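Local atomic coordinates of probable transcriptional regulatory protein, Rv1404 (Mycobacterium tuberculosis, PDB entry 2NYX), a protein that probably binds DNA as a two-subunit transcription factor of the MarR family, regulating transcription through a winged helix-turn-helix domain. Residues 43-54 with 79-89. Residues are numbered along the deposited sequence; the frame is centred on the assembly and turned at random.
Sequences ITIPQFRTLVIL and MVDRLVGAELI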
ATOM      1  N   ILE B  43      -6.841  -5.275   9.793  1.00 35.13           N
ATOM      2  CA  ILE B  43      -5.554  -4.616   9.880  1.00 34.52           C
ATOM      3  C   ILE B  43      -5.364  -3.557   8.772  1.00 33.77           C
ATOM      4  O   ILE B  43      -5.500  -3.844   7.585  1.00 33.53           O
ATOM      5  CB  ILE B  43      -4.419  -5.660   9.954  1.00 34.57           C
ATOM      6  CG1 ILE B  43      -3.088  -4.998  10.263  1.00 34.92           C
ATOM      7  CG2 ILE B  43      -4.347  -6.485   8.683  1.00 35.32           C
ATOM      8  CD1 ILE B  43      -2.113  -5.939  10.894  1.00 36.56           C
ATOM      9  N   THR B  44      -5.079  -2.324   9.192  1.00 32.96           N
ATOM     10  CA  THR B  44      -4.813  -1.218   8.275  1.00 31.78           C
ATOM     11  C   THR B  44      -3.432  -1.366   7.649  1.00 31.58           C
ATOM     12  O   THR B  44      -2.597  -2.116   8.142  1.00 31.57           O
ATOM     13  CB  THR B  44      -4.898   0.175   8.969  1.00 31.71           C
ATOM     14  OG1 THR B  44      -3.750   0.383   9.805  1.00 30.71           O
ATOM     15  CG2 THR B  44      -6.180   0.326   9.783  1.00 31.36           C
ATOM     16  N   ILE B  45      -3.200  -0.630   6.565  1.00 31.34           N
ATOM     17  CA  ILE B  45      -1.907  -0.625   5.874  1.00 30.94           C
ATOM     18  C   ILE B  45      -0.749  -0.081   6.733  1.00 30.49           C
ATOM     19  O   ILE B  45       0.320  -0.702   6.770  1.00 30.62           O
ATOM     20  CB  ILE B  45      -1.996   0.055   4.456  1.00 30.97           C
ATOM     21  CG1 ILE B  45      -2.783  -0.854   3.500  1.00 30.29           C
ATOM     22  CG2 ILE B  45      -0.604   0.386   3.916  1.00 31.02           C
ATOM     23  CD1 ILE B  45      -2.785  -0.434   2.033  1.00 30.88           C
ATOM     24  N   PRO B  46      -0.940   1.075   7.412  1.00 30.21           N
ATOM     25  CA  PRO B  46       0.083   1.516   8.384  1.00 29.96           C
ATOM     26  C   PRO B  46       0.390   0.464   9.464  1.00 30.11           C
ATOM     27  O   PRO B  46       1.555   0.225   9.799  1.00 30.44           O
ATOM     28  CB  PRO B  46      -0.544   2.767   9.003  1.00 29.97           C
ATOM     29  CG  PRO B  46      -1.468   3.290   7.926  1.00 29.38           C
ATOM     30  CD  PRO B  46      -2.044   2.053   7.306  1.00 29.87           C
ATOM     31  N   GLN B  47      -0.646  -0.168   9.996  1.00 29.96           N
ATOM     32  CA  GLN B  47      -0.466  -1.252  10.947  1.00 29.73           C
ATOM     33  C   GLN B  47       0.390  -2.368  10.357  1.00 29.19           C
ATOM     34  O   GLN B  47       1.348  -2.815  10.983  1.00 29.73           O
ATOM     35  CB  GLN B  47      -1.823  -1.783  11.410  1.00 29.82           C
ATOM     36  CG  GLN B  47      -2.479  -0.877  12.440  1.00 30.75           C
ATOM     37  CD  GLN B  47      -3.936  -1.196  12.681  1.00 32.58           C
ATOM     38  OE1 GLN B  47      -4.456  -2.216  12.214  1.00 33.67           O
ATOM     39  NE2 GLN B  47      -4.614  -0.317  13.418  1.00 33.07           N
ATOM     40  N   PHE B  48       0.077  -2.802   9.142  1.00 28.67           N
ATOM     41  CA  PHE B  48       0.851  -3.883   8.543  1.00 27.92           C
ATOM     42  C   PHE B  48       2.316  -3.512   8.305  1.00 27.99           C
ATOM     43  O   PHE B  48       3.205  -4.333   8.524  1.00 28.30           O
ATOM     44  CB  PHE B  48       0.212  -4.428   7.268  1.00 27.45           C
ATOM     45  CG  PHE B  48       0.924  -5.631   6.738  1.00 27.13           C
ATOM     46  CD1 PHE B  48       0.804  -6.859   7.381  1.00 26.19           C
ATOM     47  CD2 PHE B  48       1.779  -5.526   5.649  1.00 25.99           C
ATOM     48  CE1 PHE B  48       1.492  -7.969   6.919  1.00 26.71           C
ATOM     49  CE2 PHE B  48       2.471  -6.635   5.177  1.00 26.28           C
ATOM     50  CZ  PHE B  48       2.329  -7.855   5.811  1.00 26.38           C
ATOM     51  N   ARG B  49       2.564  -2.279   7.869  1.00 27.73           N
ATOM     52  CA  ARG B  49       3.924  -1.781   7.692  1.00 27.62           C
ATOM     53  C   ARG B  49       4.728  -1.835   9.009  1.00 27.63           C
ATOM     54  O   ARG B  49       5.884  -2.272   9.023  1.00 28.02           O
ATOM     55  CB  ARG B  49       3.905  -0.370   7.081  1.00 27.58           C
ATOM     56  CG  ARG B  49       5.278   0.233   6.825  1.00 27.49           C
ATOM     57  CD  ARG B  49       6.109  -0.651   5.901  1.00 27.24           C
ATOM     58  NE  ARG B  49       7.522  -0.288   5.883  1.00 25.14           N
ATOM     59  CZ  ARG B  49       8.442  -0.921   5.158  1.00 25.97           C
ATOM     60  NH1 ARG B  49       8.097  -1.932   4.377  1.00 27.59           N
ATOM     61  NH2 ARG B  49       9.707  -0.541   5.199  1.00 24.53           N
ATOM     62  N   THR B  50       4.105  -1.409  10.106  1.00 27.30           N
ATOM     63  CA  THR B  50       4.672  -1.542  11.456  1.00 26.73           C
ATOM     64  C   THR B  50       5.199  -2.952  11.697  1.00 26.34           C
ATOM     65  O   THR B  50       6.299  -3.135  12.221  1.00 26.24           O
ATOM     66  CB  THR B  50       3.618  -1.205  12.537  1.00 26.37           C
ATOM     67  OG1 THR B  50       3.173   0.133  12.351  1.00 27.22           O
ATOM     68  CG2 THR B  50       4.183  -1.330  13.936  1.00 26.67           C
ATOM     69  N   LEU B  51       4.410  -3.951  11.318  1.00 26.26           N
ATOM     70  CA  LEU B  51       4.806  -5.343  11.538  1.00 26.07           C
ATOM     71  C   LEU B  51       6.026  -5.722  10.704  1.00 26.29           C
ATOM     72  O   LEU B  51       6.916  -6.395  11.195  1.00 26.99           O
ATOM     73  CB  LEU B  51       3.644  -6.304  11.272  1.00 25.73           C
ATOM     74  CG  LEU B  51       2.343  -6.141  12.059  1.00 24.01           C
ATOM     75  CD1 LEU B  51       1.388  -7.231  11.678  1.00 22.47           C
ATOM     76  CD2 LEU B  51       2.604  -6.171  13.536  1.00 24.03           C
ATOM     77  N   VAL B  52       6.074  -5.263   9.457  1.00 26.38           N
ATOM     78  CA  VAL B  52       7.184  -5.569   8.567  1.00 26.60           C
ATOM     79  C   VAL B  52       8.458  -4.904   9.051  1.00 26.63           C
ATOM     80  O   VAL B  52       9.529  -5.520   9.045  1.00 27.20           O
ATOM     81  CB  VAL B  52       6.885  -5.164   7.102  1.00 26.71           C
ATOM     82  CG1 VAL B  52       8.118  -5.372   6.221  1.00 26.01           C
ATOM     83  CG2 VAL B  52       5.702  -5.968   6.578  1.00 26.53           C
ATOM     84  N   ILE B  53       8.344  -3.654   9.483  1.00 26.68           N
ATOM     85  CA  ILE B  53       9.490  -2.952  10.059  1.00 26.32           C
ATOM     86  C   ILE B  53      10.023  -3.739  11.258  1.00 26.25           C
ATOM     87  O   ILE B  53      11.240  -3.890  11.419  1.00 26.12           O
ATOM     88  CB  ILE B  53       9.150  -1.493  10.419  1.00 26.40           C
ATOM     89  CG1 ILE B  53       8.620  -0.762   9.182  1.00 26.18           C
ATOM     90  CG2 ILE B  53      10.376  -0.764  10.938  1.00 26.02           C
ATOM     91  CD1 ILE B  53       8.396   0.726   9.373  1.00 26.98           C
ATOM     92  N   LEU B  54       9.117  -4.287  12.063  1.00 26.03           N
ATOM     93  CA  LEU B  54       9.536  -5.043  13.243  1.00 26.16           C
ATOM     94  C   LEU B  54      10.230  -6.375  12.920  1.00 26.40           C
ATOM     95  O   LEU B  54      11.170  -6.766  13.629  1.00 26.13           O
ATOM     96  CB  LEU B  54       8.407  -5.185  14.277  1.00 25.62           C
ATOM     97  CG  LEU B  54       8.085  -3.892  15.041  1.00 25.65           C
ATOM     98  CD1 LEU B  54       6.904  -4.076  15.975  1.00 26.21           C
ATOM     99  CD2 LEU B  54       9.293  -3.380  15.822  1.00 25.37           C
HETATM  100  N   MSE B  79      -1.267   3.209  17.357  1.00 37.48           N
HETATM  101  CA  MSE B  79      -1.374   1.980  16.563  1.00 41.01           C
HETATM  102  C   MSE B  79      -0.561   0.806  17.113  1.00 38.68           C
HETATM  103  O   MSE B  79      -0.901  -0.342  16.867  1.00 38.99           O
HETATM  104  CB  MSE B  79      -1.128   2.213  15.062  1.00 40.16           C
HETATM  105  CG  MSE B  79       0.288   2.545  14.653  1.00 44.00           C
HETATM  106 SE   MSE B  79       0.430   3.044  12.715  1.00 52.11          SE
HETATM  107  CE  MSE B  79      -0.813   4.621  12.654  1.00 48.58           C
ATOM    108  N   VAL B  80       0.497   1.092  17.864  1.00 37.90           N
ATOM    109  CA  VAL B  80       1.226   0.046  18.583  1.00 36.68           C
ATOM    110  C   VAL B  80       0.347  -0.483  19.723  1.00 36.31           C
ATOM    111  O   VAL B  80       0.241  -1.696  19.909  1.00 36.67           O
ATOM    112  CB  VAL B  80       2.614   0.526  19.100  1.00 36.57           C
ATOM    113  CG1 VAL B  80       3.278  -0.527  19.980  1.00 36.50           C
ATOM    114  CG2 VAL B  80       3.520   0.839  17.945  1.00 36.12           C
ATOM    115  N   ASP B  81      -0.302   0.419  20.460  1.00 35.28           N
ATOM    116  CA  ASP B  81      -1.263   0.021  21.493  1.00 34.74           C
ATOM    117  C   ASP B  81      -2.311  -0.958  20.960  1.00 34.10           C
ATOM    118  O   ASP B  81      -2.611  -1.968  21.607  1.00 34.40           O
ATOM    119  CB  ASP B  81      -1.972   1.241  22.088  1.00 34.91           C
ATOM    120  CG  ASP B  81      -1.066   2.091  22.956  1.00 35.73           C
ATOM    121  OD1 ASP B  81      -0.088   1.557  23.528  1.00 36.79           O
ATOM    122  OD2 ASP B  81      -1.346   3.308  23.074  1.00 36.62           O
ATOM    123  N   ARG B  82      -2.863  -0.649  19.790  1.00 32.98           N
ATOM    124  CA  ARG B  82      -3.879  -1.475  19.150  1.00 32.21           C
ATOM    125  C   ARG B  82      -3.325  -2.839  18.778  1.00 31.06           C
ATOM    126  O   ARG B  82      -3.961  -3.866  19.009  1.00 30.75           O
ATOM    127  CB  ARG B  82      -4.434  -0.780  17.900  1.00 32.37           C
ATOM    128  CG  ARG B  82      -5.349   0.379  18.208  1.00 34.38           C
ATOM    129  CD  ARG B  82      -6.078   0.891  16.969  1.00 39.27           C
ATOM    130  NE  ARG B  82      -6.594   2.245  17.196  1.00 42.20           N
ATOM    131  CZ  ARG B  82      -5.992   3.365  16.791  1.00 43.52           C
ATOM    132  NH1 ARG B  82      -4.848   3.309  16.108  1.00 44.57           N
ATOM    133  NH2 ARG B  82      -6.537   4.546  17.064  1.00 43.21           N
ATOM    134  N   LEU B  83      -2.133  -2.841  18.198  1.00 29.90           N
ATOM    135  CA  LEU B  83      -1.498  -4.083  17.777  1.00 28.78           C
ATOM    136  C   LEU B  83      -1.067  -4.923  18.973  1.00 27.82           C
ATOM    137  O   LEU B  83      -1.015  -6.156  18.897  1.00 27.22           O
ATOM    138  CB  LEU B  83      -0.325  -3.801  16.830  1.00 28.63           C
ATOM    139  CG  LEU B  83      -0.719  -3.261  15.460  1.00 28.68           C
ATOM    140  CD1 LEU B  83       0.499  -3.036  14.586  1.00 29.75           C
ATOM    141  CD2 LEU B  83      -1.704  -4.181  14.769  1.00 29.55           C
ATOM    142  N   VAL B  84      -0.774  -4.245  20.079  1.00 27.04           N
ATOM    143  CA  VAL B  84      -0.549  -4.925  21.355  1.00 26.44           C
ATOM    144  C   VAL B  84      -1.845  -5.587  21.829  1.00 25.84           C
ATOM    145  O   VAL B  84      -1.846  -6.750  22.219  1.00 25.67           O
ATOM    146  CB  VAL B  84       0.030  -3.980  22.415  1.00 26.20           C
ATOM    147  CG1 VAL B  84      -0.043  -4.611  23.787  1.00 25.94           C
ATOM    148  CG2 VAL B  84       1.467  -3.640  22.061  1.00 26.69           C
ATOM    149  N   GLY B  85      -2.942  -4.837  21.751  1.00 25.34           N
ATOM    150  CA  GLY B  85      -4.266  -5.337  22.075  1.00 24.99           C
ATOM    151  C   GLY B  85      -4.672  -6.533  21.240  1.00 24.94           C
ATOM    152  O   GLY B  85      -5.401  -7.387  21.715  1.00 25.26           O
ATOM    153  N   ALA B  86      -4.199  -6.598  20.000  1.00 25.05           N
ATOM    154  CA  ALA B  86      -4.529  -7.695  19.094  1.00 25.14           C
ATOM    155  C   ALA B  86      -3.482  -8.822  19.097  1.00 25.56           C
ATOM    156  O   ALA B  86      -3.476  -9.664  18.209  1.00 25.47           O
ATOM    157  CB  ALA B  86      -4.752  -7.161  17.687  1.00 25.15           C
ATOM    158  N   GLU B  87      -2.622  -8.833  20.117  1.00 26.33           N
ATOM    159  CA  GLU B  87      -1.576  -9.861  20.323  1.00 27.05           C
ATOM    160  C   GLU B  87      -0.578 -10.009  19.180  1.00 26.64           C
ATOM    161  O   GLU B  87      -0.000 -11.073  19.005  1.00 26.54           O
ATOM    162  CB  GLU B  87      -2.171 -11.241  20.650  1.00 27.59           C
ATOM    163  CG  GLU B  87      -2.632 -11.441  22.076  1.00 30.20           C
ATOM    164  CD  GLU B  87      -4.097 -11.094  22.260  1.00 34.04           C
ATOM    165  OE1 GLU B  87      -4.885 -11.992  22.655  1.00 34.87           O
ATOM    166  OE2 GLU B  87      -4.462  -9.926  21.998  1.00 34.78           O
ATOM    167  N   LEU B  88      -0.367  -8.952  18.412  1.00 26.62           N
ATOM    168  CA  LEU B  88       0.601  -8.992  17.316  1.00 26.53           C
ATOM    169  C   LEU B  88       1.954  -8.388  17.717  1.00 26.71           C
ATOM    170  O   LEU B  88       2.973  -8.624  17.063  1.00 26.30           O
ATOM    171  CB  LEU B  88       0.019  -8.319  16.062  1.00 26.39           C
ATOM    172  CG  LEU B  88      -1.320  -8.896  15.565  1.00 25.83           C
ATOM    173  CD1 LEU B  88      -2.080  -7.907  14.708  1.00 27.23           C
ATOM    174  CD2 LEU B  88      -1.126 -10.177  14.813  1.00 25.39           C
ATOM    175  N   ILE B  89       1.951  -7.628  18.813  1.00 27.58           N
ATOM    176  CA  ILE B  89       3.147  -6.947  19.332  1.00 28.13           C
ATOM    177  C   ILE B  89       3.245  -7.061  20.860  1.00 28.63           C
ATOM    178  O   ILE B  89       2.252  -6.902  21.571  1.00 28.57           O
ATOM    179  CB  ILE B  89       3.184  -5.457  18.883  1.00 27.98           C
ATOM    180  CG1 ILE B  89       3.455  -5.368  17.383  1.00 28.22           C
ATOM    181  CG2 ILE B  89       4.236  -4.664  19.643  1.00 27.83           C
ATOM    182  CD1 ILE B  89       3.348  -3.976  16.816  1.00 30.17           C
TER
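In the winged helix-turn-helix domain of this MarR-family protein, the probable DNA-recognition helix, 73-85, is held through L83 and M79 against Q47, T50 and L51 of helix 45-57, and the start of the wing strand, I89, extends the same apolar seam. The short helical segments cross at -78°, their axes 10.4 Å apart, and no hydrogen bond joins them. L83 is the central wedge: CD1 lies 3.7 Å from the backbone Q47 O and also meets L51 CD2, while CD2 rests beside the CB and CG of Q47. Selenomethionine M79 spans the gap with its chain bent near the tip (chi3 59°), which sets SE 3.8 Å from P46 CB and near the hydroxyl of T50. That hydroxyl donates a hydrogen bond to P46 O, which also accepts one from T50 N on the opposite face of its plane; with OG1 anti to the carbonyl carbon (chi1 -60°) it can reach P46 O, while CG2 meets L83 CD1 and I89 CD1. Q47 and T44 form a capping box: Q47 N donates to T44 OG1, and T44 N reaches Q47 OE1 at 3.1 Å from above the carbonyl plane. This bond helps to hold the amide, whose NE2 lies against R82 CD, the two side chains crossing at roughly a right angle. A Schellman motif with E87 at positive phi ends helix 73-85 and turns L88 and I89 back toward helix 45-57. L51 also packs on V112 and V113 of helix 107-128. About one turn after T50, L54 crosses I89 almost perpendicularly, CD1 to CD1 at 3.7 Å.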